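Local coordinates for protein charybdin (Charybdis maritima, PDB 2B7U) that belongs to the ribosome-inactivating proteins and has their mixed fold of a beta-sheet packed with helices, at residues W202-F207 and E221-Y226. Sequence-based numbering, arbitrary orientation.
Sequences WVRFSF and EPQTIY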
ATOM      1  N   TRP A 202       1.093   8.634  -6.312  1.00 11.71           N
ATOM      2  CA  TRP A 202       2.224   8.269  -5.428  1.00 11.19           C
ATOM      3  C   TRP A 202       3.514   8.029  -6.198  1.00 12.62           C
ATOM      4  O   TRP A 202       4.563   8.478  -5.783  1.00 12.65           O
ATOM      5  CB  TRP A 202       1.919   7.031  -4.585  1.00 11.78           C
ATOM      6  CG  TRP A 202       2.993   6.664  -3.585  1.00 11.69           C
ATOM      7  CD1 TRP A 202       3.392   7.393  -2.516  1.00 12.12           C
ATOM      8  CD2 TRP A 202       3.789   5.484  -3.600  1.00 11.96           C
ATOM      9  NE1 TRP A 202       4.394   6.722  -1.832  1.00 11.53           N
ATOM     10  CE2 TRP A 202       4.632   5.538  -2.471  1.00 11.84           C
ATOM     11  CE3 TRP A 202       3.835   4.355  -4.430  1.00 12.93           C
ATOM     12  CZ2 TRP A 202       5.520   4.503  -2.149  1.00 11.82           C
ATOM     13  CZ3 TRP A 202       4.719   3.321  -4.108  1.00 13.29           C
ATOM     14  CH2 TRP A 202       5.535   3.410  -2.972  1.00 12.94           C
ATOM     15  N   VAL A 203       3.416   7.316  -7.303  1.00 13.09           N
ATOM     16  CA  VAL A 203       4.598   6.964  -8.082  1.00 13.04           C
ATOM     17  C   VAL A 203       5.193   8.250  -8.663  1.00 13.32           C
ATOM     18  O   VAL A 203       6.408   8.500  -8.573  1.00 13.37           O
ATOM     19  CB  VAL A 203       4.240   5.940  -9.193  1.00 13.54           C
ATOM     20  CG1 VAL A 203       5.380   5.777 -10.120  1.00 13.57           C
ATOM     21  CG2 VAL A 203       3.831   4.634  -8.559  1.00 15.11           C
ATOM     22  N   ARG A 204       4.344   9.073  -9.275  1.00 12.63           N
ATOM     23  CA  ARG A 204       4.787  10.344  -9.877  1.00 13.57           C
ATOM     24  C   ARG A 204       5.349  11.316  -8.823  1.00 12.47           C
ATOM     25  O   ARG A 204       6.404  11.932  -9.017  1.00 12.70           O
ATOM     26  CB  ARG A 204       3.623  11.014 -10.584  1.00 16.32           C
ATOM     27  CG  ARG A 204       3.268  10.499 -11.936  1.00 21.77           C
ATOM     28  CD  ARG A 204       2.693  11.679 -12.767  1.00 28.04           C
ATOM     29  NE  ARG A 204       1.652  12.367 -12.010  1.00 30.67           N
ATOM     30  CZ  ARG A 204       1.547  13.684 -11.797  1.00 31.48           C
ATOM     31  NH1 ARG A 204       2.387  14.572 -12.319  1.00 34.48           N
ATOM     32  NH2 ARG A 204       0.546  14.133 -11.064  1.00 31.73           N
ATOM     33  N   PHE A 205       4.647  11.484  -7.703  1.00 11.86           N
ATOM     34  CA  PHE A 205       5.122  12.364  -6.634  1.00 11.93           C
ATOM     35  C   PHE A 205       6.446  11.872  -6.046  1.00 11.53           C
ATOM     36  O   PHE A 205       7.346  12.686  -5.759  1.00 11.27           O
ATOM     37  CB  PHE A 205       4.085  12.427  -5.500  1.00 11.88           C
ATOM     38  CG  PHE A 205       2.811  13.184  -5.822  1.00 12.69           C
ATOM     39  CD1 PHE A 205       1.726  13.104  -4.940  1.00 13.13           C
ATOM     40  CD2 PHE A 205       2.688  13.980  -6.934  1.00 12.89           C
ATOM     41  CE1 PHE A 205       0.558  13.827  -5.184  1.00 12.92           C
ATOM     42  CE2 PHE A 205       1.503  14.702  -7.174  1.00 13.71           C
ATOM     43  CZ  PHE A 205       0.466  14.616  -6.289  1.00 13.85           C
ATOM     44  N   SER A 206       6.586  10.569  -5.849  1.00 11.74           N
ATOM     45  CA  SER A 206       7.848  10.031  -5.320  1.00 11.34           C
ATOM     46  C   SER A 206       8.985  10.402  -6.254  1.00 11.65           C
ATOM     47  O   SER A 206      10.042  10.811  -5.788  1.00 12.43           O
ATOM     48  CB  SER A 206       7.778   8.517  -5.176  1.00 11.72           C
ATOM     49  OG  SER A 206       6.882   8.164  -4.126  1.00 11.76           O
ATOM     50  N   PHE A 207       8.766  10.226  -7.549  1.00 12.04           N
ATOM     51  CA  PHE A 207       9.784  10.548  -8.537  1.00 12.40           C
ATOM     52  C   PHE A 207      10.130  12.027  -8.502  1.00 12.64           C
ATOM     53  O   PHE A 207      11.312  12.415  -8.512  1.00 11.62           O
ATOM     54  CB  PHE A 207       9.314  10.184  -9.944  1.00 13.18           C
ATOM     55  CG  PHE A 207      10.336  10.494 -10.995  1.00 14.11           C
ATOM     56  CD1 PHE A 207      10.259  11.673 -11.706  1.00 17.04           C
ATOM     57  CD2 PHE A 207      11.415   9.637 -11.194  1.00 17.20           C
ATOM     58  CE1 PHE A 207      11.236  11.991 -12.652  1.00 17.76           C
ATOM     59  CE2 PHE A 207      12.383   9.946 -12.147  1.00 18.09           C
ATOM     60  CZ  PHE A 207      12.279  11.118 -12.863  1.00 17.42           C
ATOM     61  N   GLU A 221       7.435  21.103 -10.982  1.00 18.70           N
ATOM     62  CA  GLU A 221       6.225  21.771 -11.431  1.00 19.15           C
ATOM     63  C   GLU A 221       5.215  21.768 -10.295  1.00 18.42           C
ATOM     64  O   GLU A 221       4.906  20.719  -9.749  1.00 17.06           O
ATOM     65  CB  GLU A 221       5.666  21.024 -12.629  1.00 20.68           C
ATOM     66  CG  GLU A 221       6.438  21.280 -13.896  1.00 24.44           C
ATOM     67  CD  GLU A 221       5.965  22.523 -14.634  1.00 30.75           C
ATOM     68  OE1 GLU A 221       5.811  23.601 -14.006  1.00 34.99           O
ATOM     69  OE2 GLU A 221       5.747  22.422 -15.862  1.00 36.83           O
ATOM     70  N   PRO A 222       4.675  22.941  -9.938  1.00 18.30           N
ATOM     71  CA  PRO A 222       3.648  22.938  -8.898  1.00 18.08           C
ATOM     72  C   PRO A 222       2.465  22.011  -9.177  1.00 17.20           C
ATOM     73  O   PRO A 222       2.014  21.907 -10.320  1.00 17.88           O
ATOM     74  CB  PRO A 222       3.185  24.398  -8.877  1.00 18.15           C
ATOM     75  CG  PRO A 222       4.350  25.156  -9.281  1.00 19.64           C
ATOM     76  CD  PRO A 222       4.995  24.315 -10.370  1.00 18.36           C
ATOM     77  N   GLN A 223       1.966  21.372  -8.114  1.00 16.41           N
ATOM     78  CA  GLN A 223       0.892  20.401  -8.191  1.00 17.06           C
ATOM     79  C   GLN A 223      -0.298  20.941  -7.415  1.00 17.76           C
ATOM     80  O   GLN A 223      -0.127  21.713  -6.482  1.00 19.78           O
ATOM     81  CB  GLN A 223       1.348  19.090  -7.573  1.00 16.88           C
ATOM     82  CG  GLN A 223       2.612  18.547  -8.207  1.00 17.51           C
ATOM     83  CD  GLN A 223       2.403  18.082  -9.611  1.00 18.68           C
ATOM     84  OE1 GLN A 223       1.496  17.294  -9.885  1.00 21.28           O
ATOM     85  NE2 GLN A 223       3.226  18.579 -10.533  1.00 18.94           N
ATOM     86  N   THR A 224      -1.495  20.530  -7.793  1.00 16.72           N
ATOM     87  CA  THR A 224      -2.683  20.898  -7.036  1.00 16.72           C
ATOM     88  C   THR A 224      -3.192  19.659  -6.312  1.00 16.53           C
ATOM     89  O   THR A 224      -3.455  18.624  -6.940  1.00 16.89           O
ATOM     90  CB  THR A 224      -3.742  21.480  -7.973  1.00 16.80           C
ATOM     91  OG1 THR A 224      -3.215  22.651  -8.600  1.00 18.00           O
ATOM     92  CG2 THR A 224      -4.982  21.847  -7.193  1.00 16.88           C
ATOM     93  N   ILE A 225      -3.393  19.787  -4.998  1.00 16.92           N
ATOM     94  CA  ILE A 225      -3.911  18.708  -4.138  1.00 16.12           C
ATOM     95  C   ILE A 225      -4.980  19.296  -3.224  1.00 17.11           C
ATOM     96  O   ILE A 225      -4.737  20.321  -2.596  1.00 16.38           O
ATOM     97  CB  ILE A 225      -2.809  18.071  -3.265  1.00 17.07           C
ATOM     98  CG1 ILE A 225      -1.737  17.442  -4.156  1.00 15.58           C
ATOM     99  CG2 ILE A 225      -3.409  17.037  -2.306  1.00 17.32           C
ATOM    100  CD1 ILE A 225      -0.538  16.872  -3.415  1.00 17.33           C
ATOM    101  N   TYR A 226      -6.135  18.643  -3.173  1.00 18.52           N
ATOM    102  CA  TYR A 226      -7.274  19.112  -2.360  1.00 19.71           C
ATOM    103  C   TYR A 226      -7.548  20.595  -2.628  1.00 19.25           C
ATOM    104  O   TYR A 226      -7.840  21.355  -1.705  1.00 19.12           O
ATOM    105  CB  TYR A 226      -6.981  18.909  -0.872  1.00 20.59           C
ATOM    106  CG  TYR A 226      -8.178  18.846   0.064  1.00 23.14           C
ATOM    107  CD1 TYR A 226      -8.008  19.026   1.431  1.00 23.64           C
ATOM    108  CD2 TYR A 226      -9.454  18.588  -0.399  1.00 23.21           C
ATOM    109  CE1 TYR A 226      -9.082  18.949   2.307  1.00 25.80           C
ATOM    110  CE2 TYR A 226     -10.538  18.518   0.475  1.00 25.29           C
ATOM    111  CZ  TYR A 226     -10.341  18.696   1.825  1.00 25.48           C
ATOM    112  OH  TYR A 226     -11.431  18.631   2.696  1.00 28.33           O
TER
HETATM  113  O   HOH W   1      -0.921  16.269  -9.796  1.00 29.91           O
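CG of Phe205 (chi1 -71°) and CG1 of Ile225 (chi1 -61°) both lie anti to the carbonyl carbon, beside the backbone N, and from there the two side chains reach each other from opposite directions. Ile225 continues in an extended chain, which carries CD1 to the ring of Phe205, 3.7 Å from CE1. The bond from CA to CB of Gln223 is also directed toward the helix, but the chain bends at chi2 (-69°). The bend sets OE1 near the ring plane at the edge of Phe205, 3.8 Å from CE2. The amide and ring planes are steeply inclined. Arg204 of the helix brings its guanidinium to the same oxygen, yet NH2 and OE1 stay 3.5 Å apart. A water beside the pair links them. It accepts from Arg204 NH2 at 2.9 Å, lying in the guanidinium plane, and donates to Gln223 OE1 at 2.6 Å. The other end of the amide is tied down too: Gln223 NE2 donates to Glu221 O at 2.8 Å, from above the carbonyl plane, which fixes the amide's rotation. Leu236 of helix 233-237 touches both Phe205 and Ile225, and Ile225 also rests on helix 192-199. The contact thus joins the start of helix 202-214 to the two-stranded hairpin 223-230. Its chemistry is divided: a buried apolar contact at Ile225, and a water-mediated polar link at Gln223, where the arginine charge probably polarises the bridging water.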